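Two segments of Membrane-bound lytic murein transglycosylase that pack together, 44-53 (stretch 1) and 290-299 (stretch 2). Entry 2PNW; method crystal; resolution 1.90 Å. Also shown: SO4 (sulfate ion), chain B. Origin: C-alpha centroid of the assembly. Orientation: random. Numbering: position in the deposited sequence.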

# COMPACT_ATOMS: atom_id res chain seq x y z
N PRO A 44 -16.05 -3.99 10.39
CA PRO A 44 -15.90 -4.62 9.10
C PRO A 44 -15.29 -3.66 8.07
O PRO A 44 -15.51 -2.43 8.14
CB PRO A 44 -17.34 -4.99 8.70
CG PRO A 44 -18.24 -4.16 9.61
CD PRO A 44 -17.47 -3.90 10.84
N TYR A 45 -14.52 -4.23 7.14
CA TYR A 45 -14.03 -3.50 5.97
C TYR A 45 -15.17 -2.81 5.23
O TYR A 45 -16.28 -3.33 5.18
CB TYR A 45 -13.36 -4.44 4.99
CG TYR A 45 -12.13 -5.15 5.53
CD1 TYR A 45 -11.27 -4.53 6.43
CD2 TYR A 45 -11.81 -6.43 5.08
CE1 TYR A 45 -10.11 -5.20 6.92
CE2 TYR A 45 -10.67 -7.09 5.53
CZ TYR A 45 -9.84 -6.49 6.44
OH TYR A 45 -8.72 -7.21 6.85
N ARG A 46 -14.85 -1.65 4.66
CA ARG A 46 -15.76 -0.91 3.76
C ARG A 46 -16.05 -1.75 2.52
O ARG A 46 -15.15 -2.35 1.93
CB ARG A 46 -15.11 0.42 3.36
CG ARG A 46 -14.88 1.32 4.57
CD ARG A 46 -14.16 2.65 4.23
NE ARG A 46 -14.05 3.46 5.45
CZ ARG A 46 -13.13 3.27 6.40
NH1 ARG A 46 -12.20 2.32 6.26
NH2 ARG A 46 -13.14 4.05 7.48
N THR A 47 -17.32 -1.80 2.12
CA THR A 47 -17.68 -2.52 0.91
C THR A 47 -17.25 -1.67 -0.27
O THR A 47 -17.62 -0.49 -0.34
CB THR A 47 -19.20 -2.71 0.85
OG1 THR A 47 -19.65 -3.38 2.04
CG2 THR A 47 -19.63 -3.49 -0.38
N GLY A 48 -16.44 -2.24 -1.16
CA GLY A 48 -16.00 -1.54 -2.36
C GLY A 48 -17.17 -1.29 -3.29
O GLY A 48 -18.21 -1.95 -3.19
N ALA A 49 -17.00 -0.32 -4.19
CA ALA A 49 -18.02 -0.02 -5.20
C ALA A 49 -18.40 -1.27 -6.00
O ALA A 49 -19.54 -1.42 -6.42
CB ALA A 49 -17.54 1.06 -6.12
N LEU A 50 -17.45 -2.20 -6.18
CA LEU A 50 -17.76 -3.46 -6.87
C LEU A 50 -18.90 -4.22 -6.17
O LEU A 50 -19.74 -4.85 -6.82
CB LEU A 50 -16.51 -4.31 -7.08
CG LEU A 50 -16.60 -5.61 -7.91
CD1 LEU A 50 -15.26 -5.90 -8.54
CD2 LEU A 50 -17.01 -6.80 -7.07
N GLY A 51 -18.90 -4.17 -4.84
CA GLY A 51 -20.06 -4.56 -4.06
C GLY A 51 -19.92 -5.76 -3.15
O GLY A 51 -20.88 -6.16 -2.51
N ILE A 52 -18.73 -6.36 -3.09
CA ILE A 52 -18.56 -7.49 -2.17
C ILE A 52 -18.43 -7.05 -0.71
O ILE A 52 -17.53 -6.28 -0.37
CB ILE A 52 -17.35 -8.35 -2.54
CG1 ILE A 52 -17.38 -8.72 -4.04
CG2 ILE A 52 -17.31 -9.60 -1.65
CD1 ILE A 52 -18.41 -9.77 -4.40
N THR A 53 -19.31 -7.55 0.16
CA THR A 53 -19.27 -7.12 1.55
C THR A 53 -18.25 -7.91 2.35
O THR A 53 -17.91 -9.04 2.00
CB THR A 53 -20.65 -7.27 2.25
OG1 THR A 53 -20.94 -8.65 2.44
CG2 THR A 53 -21.77 -6.62 1.38
N ASP A 290 -7.39 -0.28 -5.33
CA ASP A 290 -8.18 0.94 -5.19
C ASP A 290 -9.21 0.77 -4.09
O ASP A 290 -10.10 -0.08 -4.20
CB ASP A 290 -8.88 1.24 -6.54
CG ASP A 290 -9.60 2.58 -6.56
OD1 ASP A 290 -10.16 2.99 -5.53
OD2 ASP A 290 -9.61 3.23 -7.64
N ARG A 291 -9.11 1.58 -3.04
CA ARG A 291 -9.99 1.42 -1.86
C ARG A 291 -11.43 1.81 -2.13
O ARG A 291 -12.32 1.39 -1.41
CB ARG A 291 -9.46 2.21 -0.65
CG ARG A 291 -9.37 3.71 -0.86
CD ARG A 291 -9.00 4.43 0.45
NE ARG A 291 -10.17 4.52 1.33
CZ ARG A 291 -11.06 5.52 1.31
NH1 ARG A 291 -10.93 6.53 0.46
NH2 ARG A 291 -12.08 5.50 2.16
N LEU A 292 -11.68 2.62 -3.16
CA LEU A 292 -13.07 2.97 -3.48
C LEU A 292 -13.78 1.83 -4.19
O LEU A 292 -14.96 1.60 -3.98
CB LEU A 292 -13.15 4.26 -4.31
CG LEU A 292 -12.64 5.55 -3.65
CD1 LEU A 292 -12.77 6.72 -4.64
CD2 LEU A 292 -13.43 5.87 -2.39
N ILE A 293 -13.04 1.09 -5.01
CA ILE A 293 -13.62 0.10 -5.89
C ILE A 293 -13.67 -1.28 -5.24
O ILE A 293 -14.65 -2.01 -5.38
CB ILE A 293 -12.83 0.03 -7.22
CG1 ILE A 293 -13.02 1.33 -8.00
CG2 ILE A 293 -13.31 -1.16 -8.09
CD1 ILE A 293 -12.12 1.43 -9.17
N HIS A 294 -12.59 -1.65 -4.54
CA HIS A 294 -12.47 -3.02 -4.03
C HIS A 294 -12.62 -3.17 -2.54
O HIS A 294 -12.40 -2.22 -1.78
CB HIS A 294 -11.14 -3.62 -4.51
CG HIS A 294 -11.11 -3.87 -5.98
ND1 HIS A 294 -12.03 -4.69 -6.60
CD2 HIS A 294 -10.30 -3.40 -6.96
CE1 HIS A 294 -11.77 -4.73 -7.90
NE2 HIS A 294 -10.72 -3.95 -8.14
N THR A 295 -13.01 -4.37 -2.11
CA THR A 295 -13.07 -4.69 -0.69
C THR A 295 -11.79 -5.43 -0.30
O THR A 295 -11.39 -6.35 -1.01
CB THR A 295 -14.30 -5.62 -0.40
OG1 THR A 295 -15.50 -4.98 -0.89
CG2 THR A 295 -14.44 -5.90 1.10
N PHE A 296 -11.15 -5.02 0.80
CA PHE A 296 -9.95 -5.71 1.30
C PHE A 296 -10.20 -7.19 1.60
O PHE A 296 -11.31 -7.59 1.97
CB PHE A 296 -9.41 -5.04 2.57
CG PHE A 296 -8.89 -3.63 2.35
CD1 PHE A 296 -8.16 -3.30 1.22
CD2 PHE A 296 -9.11 -2.66 3.32
CE1 PHE A 296 -7.67 -1.99 1.02
CE2 PHE A 296 -8.61 -1.34 3.14
CZ PHE A 296 -7.90 -1.01 1.99
N GLY A 297 -9.15 -8.00 1.45
CA GLY A 297 -9.21 -9.40 1.84
C GLY A 297 -9.57 -10.35 0.72
O GLY A 297 -9.44 -11.55 0.90
N LEU A 298 -10.05 -9.83 -0.40
CA LEU A 298 -10.46 -10.69 -1.52
C LEU A 298 -9.24 -11.18 -2.30
O LEU A 298 -8.26 -10.44 -2.42
CB LEU A 298 -11.39 -9.94 -2.44
CG LEU A 298 -12.80 -9.84 -1.86
CD1 LEU A 298 -13.56 -8.78 -2.60
CD2 LEU A 298 -13.47 -11.21 -2.00
N PRO A 299 -9.28 -12.42 -2.82
CA PRO A 299 -8.18 -12.91 -3.65
C PRO A 299 -8.22 -12.35 -5.06
O PRO A 299 -9.31 -12.22 -5.65
CB PRO A 299 -8.39 -14.45 -3.68
CG PRO A 299 -9.52 -14.72 -2.69
CD PRO A 299 -10.32 -13.45 -2.64
S SO4 B . -9.90 2.61 9.09
O1 SO4 B . -8.70 3.30 9.58
O2 SO4 B . -10.08 1.35 9.81
O3 SO4 B . -11.08 3.46 9.30
O4 SO4 B . -9.76 2.31 7.66
O HOH W 1 -12.46 -2.62 2.11
O HOH W 2 -16.14 -5.09 -3.57

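This is a loop-to-loop contact held chiefly by backbone amides of one segment reaching carbonyls and a single threonine hydroxyl of the other, with an aromatic pair at one end and small aliphatic contacts at the other. None of the touching residues lies in a regular helix or strand, so the bonds follow the local turns rather than a repeating ladder. The backbones come closest where Gly48 lies beside His294, with their CA atoms 4.2 Å apart.

Three successive amides of the first stretch all point across the gap. Gly48 N donates to Thr295 OG1 at 2.9 Å, Ala49 N to Leu292 O at 2.8 Å, and Leu50 N to Ile293 O at 2.9 Å, each with a nearly straight or only modestly bent geometry. The two carbonyl acceptors, on Leu292 and Ile293, belong to a short run, 291-293, with helical backbone angles but no regular helical bonding. On the same stretch, Asp290 steadies the start of that run: its OD1 accepts from Leu292 N at 2.8 Å.

Glycine at 48 is what allows so close an approach. Its CA sits 3.3 Å from Ile293 O in a CA-H...O contact, and a CB at this position would point into the other stretch, only 2.3 Å from Ile293 O and 2.5 Å from His294 C. Gly51 and Gly297 answer to a different rule, since their positive phi angles would jam a CB against the preceding carbonyl oxygen.

Thr295 is the hub of the contact and has the largest area covered by the opposite stretch. Its hydroxyl accepts from Gly48 N and donates to Ile52 O, with OG1 and Ile52 O a very short 2.5 Å apart. It also accepts a hydrogen bond from water 2, whose oxygen lies 2.8 Å from Thr295 OG1; the same water accepts from Ile52 N at 2.9 Å. One hydroxyl thus ties together two separated points of the first loop. The methyl packs against the first loop, with Thr295 CG2 3.7 Å from the backbone Arg46 O and 4.3 Å from Tyr45 CB.

A second water extends the polar network: water 1 donates to Arg46 O at 2.7 Å and accepts from Phe296 N at 3.0 Å, filling a gap that the two backbones do not close directly.

Beyond it, Phe296 turns its ring edge toward the face of Tyr45, with planes at 90° and ring centroids 5.8 Å apart. Phe296 CB lies over that face, 3.8 Å from the centroid of the Tyr45 ring, so the phenylalanine contributes a CH-pi contact as well. Elsewhere, Ile52 CB meets Leu298 CD1 at 3.8 Å, and Leu50 CD1 approaches the edge of the imidazole at His294 CE1, 3.7 Å away.

At the exposed margin, Arg46 NE and Arg291 NH2 stand 4.3 Å apart despite like charge. A sulfate, probably from the crystallisation liquor, accepts from Arg46 NH1 at O4 and from Arg46 NH2 at O3, both at 2.8 Å; its negative charge can help balance Arg46, but it is not a feature of the protein contact itself.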